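Local coordinates for protein AAR187Cp (Eremothecium gossypii, PDB 3ZIL) that probably regulates the establishment of sister-chromatid cohesion by acting on cohesin, the chain being the helical Wap1 domain of the longer Wpl1 protein, at residues L46-M51 / F89-I94; K81-L85 / L142-T147. All coordinates share one frame; numbering follows the deposited sequence.

Interaction 1 of 2, residues L46-M51 / F89-I94; sequences LCLDMM and FIADKI
Phe89 presses its ring against Cys47 and Met51, one helical turn apart on helix 36-52. Cys47 CB meets Phe89 CD2 at 3.6 Å, and its SG lies at the ring edge, 5.0 Å from the centroid. Met51 makes an oblique Met-aromatic contact, SD 5.1 Å from the Phe89 centroid and 59° off the ring normal, and its methyl CE packs 3.4 Å from Phe89 CE1. Met51 CG is anti to its backbone N (chi1 -176°), and bends at chi2 and chi3 bring the thioether back to the ring. Met50 runs straight until chi3 turns its methyl aside: SD touches Ile90 CD1 at 3.5 Å, and CE settles on Ile94 CG2 at 3.7 Å. With an alanine in place of Phe89, Cys47 CB and the Met51 methyl would lose the ring they rest on, which would probably open a gap between the helices. Lys93 CB, on the same helix, sits above one face, offset toward the rim; its NZ donates to a water (2.9 Å) that donates to Met50 O (2.6 Å). Cys57 of helix 54-72 touches both Met50 and Lys93. Segments 46-51 and 89-93 run in roughly the same direction, at 30°, with intervening helix 54-72 against both, consistent with the alpha-solenoid packing of helical-repeat proteins.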
loop_
_atom_site.group_PDB
_atom_site.type_symbol
_atom_site.label_atom_id
_atom_site.label_comp_id
_atom_site.label_asym_id
_atom_site.label_seq_id
_atom_site.Cartn_x
_atom_site.Cartn_y
_atom_site.Cartn_z
ATOM N N LEU A 46 -15.438 14.041 -26.507
ATOM C CA LEU A 46 -15.537 12.577 -26.595
ATOM C C LEU A 46 -15.935 11.900 -25.260
ATOM O O LEU A 46 -16.825 10.986 -25.235
ATOM C CB LEU A 46 -14.216 12.012 -27.089
ATOM C CG LEU A 46 -13.991 10.499 -27.016
ATOM C CD1 LEU A 46 -15.012 9.817 -27.915
ATOM C CD2 LEU A 46 -12.512 10.080 -27.277
ATOM N N CYS A 47 -15.268 12.343 -24.187
ATOM C CA CYS A 47 -15.461 11.790 -22.832
ATOM C C CYS A 47 -16.909 12.065 -22.474
ATOM O O CYS A 47 -17.623 11.199 -21.956
ATOM C CB CYS A 47 -14.511 12.440 -21.818
ATOM S SG CYS A 47 -12.782 11.937 -22.148
ATOM N N LEU A 48 -17.352 13.275 -22.777
ATOM C CA LEU A 48 -18.715 13.680 -22.346
ATOM C C LEU A 48 -19.834 12.886 -23.103
ATOM O O LEU A 48 -20.775 12.390 -22.491
ATOM C CB LEU A 48 -18.868 15.184 -22.389
ATOM C CG LEU A 48 -20.083 15.774 -21.634
ATOM C CD1 LEU A 48 -20.140 15.492 -20.127
ATOM C CD2 LEU A 48 -20.042 17.268 -21.842
ATOM N N ASP A 49 -19.659 12.670 -24.406
ATOM C CA ASP A 49 -20.495 11.739 -25.182
ATOM C C ASP A 49 -20.501 10.309 -24.603
ATOM O O ASP A 49 -21.564 9.659 -24.464
ATOM C CB ASP A 49 -20.025 11.742 -26.638
ATOM C CG ASP A 49 -20.266 13.094 -27.322
ATOM O OD1 ASP A 49 -20.946 13.955 -26.748
ATOM O OD2 ASP A 49 -19.775 13.325 -28.426
ATOM N N MET A 50 -19.322 9.805 -24.275
ATOM C CA MET A 50 -19.166 8.422 -23.798
ATOM C C MET A 50 -19.810 8.318 -22.455
ATOM O O MET A 50 -20.530 7.380 -22.200
ATOM C CB MET A 50 -17.673 8.074 -23.626
ATOM C CG MET A 50 -16.959 7.926 -24.951
ATOM S SD MET A 50 -15.172 7.662 -24.837
ATOM C CE MET A 50 -15.309 6.029 -24.153
ATOM N N MET A 51 -19.546 9.293 -21.594
ATOM C CA MET A 51 -20.218 9.405 -20.286
ATOM C C MET A 51 -21.735 9.440 -20.475
ATOM O O MET A 51 -22.420 8.797 -19.723
ATOM C CB MET A 51 -19.742 10.635 -19.477
ATOM C CG MET A 51 -20.359 10.682 -18.085
ATOM S SD MET A 51 -19.678 9.401 -16.957
ATOM C CE MET A 51 -18.196 10.231 -16.350
ATOM N N PHE A 89 -10.064 8.925 -17.324
ATOM C CA PHE A 89 -11.449 8.498 -17.615
ATOM C C PHE A 89 -11.567 7.485 -18.807
ATOM O O PHE A 89 -12.156 6.427 -18.649
ATOM C CB PHE A 89 -12.395 9.720 -17.778
ATOM C CG PHE A 89 -13.735 9.356 -18.318
ATOM C CD1 PHE A 89 -14.692 8.725 -17.504
ATOM C CD2 PHE A 89 -14.021 9.541 -19.667
ATOM C CE1 PHE A 89 -15.930 8.361 -18.011
ATOM C CE2 PHE A 89 -15.255 9.143 -20.181
ATOM C CZ PHE A 89 -16.209 8.553 -19.351
ATOM N N ILE A 90 -10.928 7.777 -19.958
ATOM C CA ILE A 90 -10.877 6.891 -21.075
ATOM C C ILE A 90 -10.340 5.503 -20.669
ATOM O O ILE A 90 -10.957 4.453 -21.015
ATOM C CB ILE A 90 -10.036 7.507 -22.226
ATOM C CG1 ILE A 90 -10.751 8.744 -22.742
ATOM C CG2 ILE A 90 -9.691 6.445 -23.292
ATOM C CD1 ILE A 90 -12.159 8.432 -23.212
ATOM N N ALA A 91 -9.192 5.466 -20.002
ATOM C CA ALA A 91 -8.620 4.173 -19.597
ATOM C C ALA A 91 -9.617 3.407 -18.739
ATOM O O ALA A 91 -9.787 2.195 -18.893
ATOM C CB ALA A 91 -7.339 4.353 -18.803
ATOM N N ASP A 92 -10.231 4.108 -17.800
ATOM C CA ASP A 92 -11.270 3.503 -16.965
ATOM C C ASP A 92 -12.603 3.160 -17.696
ATOM O O ASP A 92 -13.228 2.200 -17.335
ATOM C CB ASP A 92 -11.519 4.396 -15.776
ATOM C CG ASP A 92 -12.377 3.754 -14.678
ATOM O OD1 ASP A 92 -12.250 2.520 -14.455
ATOM O OD2 ASP A 92 -13.140 4.560 -14.003
ATOM N N LYS A 93 -13.009 3.915 -18.710
ATOM C CA LYS A 93 -14.334 3.758 -19.313
ATOM C C LYS A 93 -14.260 2.668 -20.372
ATOM O O LYS A 93 -15.217 1.928 -20.518
ATOM C CB LYS A 93 -14.771 5.073 -19.988
ATOM C CG LYS A 93 -16.240 5.109 -20.377
ATOM C CD LYS A 93 -17.183 4.790 -19.216
ATOM C CE LYS A 93 -18.505 4.322 -19.799
ATOM N NZ LYS A 93 -19.575 4.803 -18.902
ATOM N N ILE A 94 -13.115 2.524 -21.063
ATOM C CA ILE A 94 -12.988 1.513 -22.141
ATOM C C ILE A 94 -11.617 0.959 -22.046
ATOM O O ILE A 94 -10.741 1.229 -22.921
ATOM C CB ILE A 94 -13.189 2.115 -23.565
ATOM C CG1 ILE A 94 -12.299 3.386 -23.728
ATOM C CG2 ILE A 94 -14.705 2.372 -23.822
ATOM C CD1 ILE A 94 -12.146 3.887 -25.194
HETATM O O HOH W 1 -21.714 5.636 -20.738
#

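Interaction 2 of 2, residues K81-L85 / L142-T147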
loop_
_atom_site.group_PDB
_atom_site.type_symbol
_atom_site.label_atom_id
_atom_site.label_comp_id
_atom_site.label_asym_id
_atom_site.label_seq_id
_atom_site.Cartn_x
_atom_site.Cartn_y
_atom_site.Cartn_z
ATOM N N LYS A 81 -2.749 18.895 -16.929
ATOM C CA LYS A 81 -3.596 18.204 -15.938
ATOM C C LYS A 81 -4.981 17.852 -16.468
ATOM O O LYS A 81 -5.496 16.783 -16.142
ATOM C CB LYS A 81 -3.714 18.986 -14.658
ATOM C CG LYS A 81 -2.410 19.218 -13.912
ATOM C CD LYS A 81 -2.049 17.893 -13.221
ATOM C CE LYS A 81 -0.748 18.020 -12.479
ATOM N NZ LYS A 81 -0.191 16.662 -12.423
ATOM N N VAL A 82 -5.584 18.722 -17.303
ATOM C CA VAL A 82 -6.954 18.504 -17.700
ATOM C C VAL A 82 -6.988 17.358 -18.725
ATOM O O VAL A 82 -7.779 16.442 -18.603
ATOM C CB VAL A 82 -7.694 19.780 -18.242
ATOM C CG1 VAL A 82 -9.026 19.346 -18.869
ATOM C CG2 VAL A 82 -7.919 20.793 -17.142
ATOM N N THR A 83 -6.021 17.353 -19.634
ATOM C CA THR A 83 -5.920 16.305 -20.633
ATOM C C THR A 83 -5.682 14.963 -19.930
ATOM O O THR A 83 -6.292 13.952 -20.281
ATOM C CB THR A 83 -4.814 16.658 -21.617
ATOM O OG1 THR A 83 -5.237 17.819 -22.350
ATOM C CG2 THR A 83 -4.545 15.561 -22.604
ATOM N N SER A 84 -4.792 14.984 -18.948
ATOM C CA SER A 84 -4.428 13.766 -18.149
ATOM C C SER A 84 -5.624 13.135 -17.397
ATOM O O SER A 84 -5.804 11.901 -17.358
ATOM C CB SER A 84 -3.315 14.220 -17.202
ATOM O OG SER A 84 -2.125 14.298 -17.946
ATOM N N LEU A 85 -6.456 14.008 -16.828
ATOM C CA LEU A 85 -7.721 13.620 -16.266
ATOM C C LEU A 85 -8.682 12.938 -17.249
ATOM O O LEU A 85 -9.262 11.888 -16.942
ATOM C CB LEU A 85 -8.409 14.801 -15.629
ATOM C CG LEU A 85 -9.604 14.328 -14.750
ATOM C CD1 LEU A 85 -9.168 13.443 -13.566
ATOM C CD2 LEU A 85 -10.437 15.527 -14.257
ATOM N N LEU A 142 -17.681 12.342 -13.074
ATOM C CA LEU A 142 -16.488 11.449 -13.055
ATOM C C LEU A 142 -16.397 10.775 -11.706
ATOM O O LEU A 142 -16.799 11.352 -10.696
ATOM C CB LEU A 142 -15.234 12.297 -13.204
ATOM C CG LEU A 142 -14.970 12.701 -14.670
ATOM C CD1 LEU A 142 -13.906 13.761 -14.643
ATOM C CD2 LEU A 142 -14.571 11.454 -15.527
ATOM N N LYS A 143 -15.899 9.568 -11.704
ATOM C CA LYS A 143 -15.603 8.880 -10.485
ATOM C C LYS A 143 -14.620 9.676 -9.587
ATOM O O LYS A 143 -14.709 9.585 -8.357
ATOM C CB LYS A 143 -14.985 7.539 -10.863
ATOM C CG LYS A 143 -14.799 6.570 -9.690
ATOM C CD LYS A 143 -14.306 5.242 -10.258
ATOM C CE LYS A 143 -15.279 4.703 -11.303
ATOM N NZ LYS A 143 -14.860 3.403 -11.893
ATOM N N PHE A 144 -13.671 10.423 -10.162
ATOM C CA PHE A 144 -12.668 11.218 -9.365
ATOM C C PHE A 144 -12.413 12.509 -10.114
ATOM O O PHE A 144 -12.347 12.495 -11.344
ATOM C CB PHE A 144 -11.296 10.507 -9.291
ATOM C CG PHE A 144 -11.318 9.158 -8.571
ATOM C CD1 PHE A 144 -11.475 9.065 -7.168
ATOM C CD2 PHE A 144 -11.213 7.952 -9.298
ATOM C CE1 PHE A 144 -11.447 7.784 -6.494
ATOM C CE2 PHE A 144 -11.218 6.686 -8.627
ATOM C CZ PHE A 144 -11.333 6.593 -7.257
ATOM N N THR A 145 -12.194 13.614 -9.388
ATOM C CA THR A 145 -12.104 14.903 -10.053
ATOM C C THR A 145 -10.678 15.484 -10.101
ATOM O O THR A 145 -10.474 16.634 -10.418
ATOM C CB THR A 145 -13.174 15.857 -9.535
ATOM O OG1 THR A 145 -13.011 16.051 -8.125
ATOM C CG2 THR A 145 -14.547 15.230 -9.816
ATOM N N ASN A 146 -9.691 14.631 -9.872
ATOM C CA ASN A 146 -8.356 15.063 -9.986
ATOM C C ASN A 146 -7.543 13.833 -10.378
ATOM O O ASN A 146 -8.002 12.662 -10.199
ATOM C CB ASN A 146 -7.892 15.678 -8.627
ATOM C CG ASN A 146 -7.912 14.634 -7.493
ATOM O OD1 ASN A 146 -7.057 13.796 -7.408
ATOM N ND2 ASN A 146 -8.919 14.685 -6.648
ATOM N N THR A 147 -6.362 14.100 -10.923
ATOM C CA THR A 147 -5.537 13.072 -11.465
ATOM C C THR A 147 -4.756 12.330 -10.374
ATOM O O THR A 147 -4.367 11.195 -10.562
ATOM C CB THR A 147 -4.531 13.691 -12.451
ATOM O OG1 THR A 147 -4.119 14.950 -11.926
ATOM C CG2 THR A 147 -5.179 13.926 -13.768
HETATM O O HOH W 2 -1.692 14.713 -10.720
#
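The loop joining helices 129-141 and 147-158, with the N-cap of the second helix, closes over the first turn of helix 81-93. Thr147 and Leu85 carry the contact. The methyl CG2 of Thr147 rests on the helix backbone, 3.3 Å from Leu85 N, and also meets Ser84 CB at 3.9 Å. Its OG1 stands between the backbone N and the carbonyl carbon (chi1 37°), which turns the hydroxyl toward Lys81 while the methyl stays on the helix. That hydroxyl donates to a water at 2.7 Å from OG1, and Lys81 NZ, crossing from the other segment, donates to the same water at 3.0 Å. The ammonium group is anchored further by a salt bridge to Asp118 and a hydrogen bond to Pro78 O. Leu85 fills the bend of the loop with its two methyls: CD1 lies 3.6 Å from Asn146 C, whereas CD2 approaches Thr145 O at 4.0 Å and reaches Leu142 CD1 tip to tip at 3.9 Å. Phe121, in a neighbouring loop, touches Lys81, Leu85 and Thr147. Asn146 faces the other way, bonding Glu149 through ND2; its side chain caps a backbone N as the N-cap residue of helix 147-158, and the interhelical connection is thereby held against the N-terminal turn of helix 81-93 in the all-helical Wap1 domain.

Both contacts use helix 81-93: interaction 1 takes its C-terminal end, interaction 2 its first turn, and their centres lie 11 Å apart. Interaction 1 is a buried helix-helix contact of sulfur, aromatic and aliphatic groups; interaction 2 is partly buried, a loop against a helix, with more backbone among its partners. In each, a water bound by a lysine bridges the two segments, and there is no direct hydrogen bond between them. Leu142 joins them, its CD2 packing on Phe89 CD1 at 3.4 Å while its backbone lies by the Met51 methyl. A salt bridge from Lys143 to Asp92 adds a charged tie, so the 142-147 loop is fastened at both ends of helix 81-93.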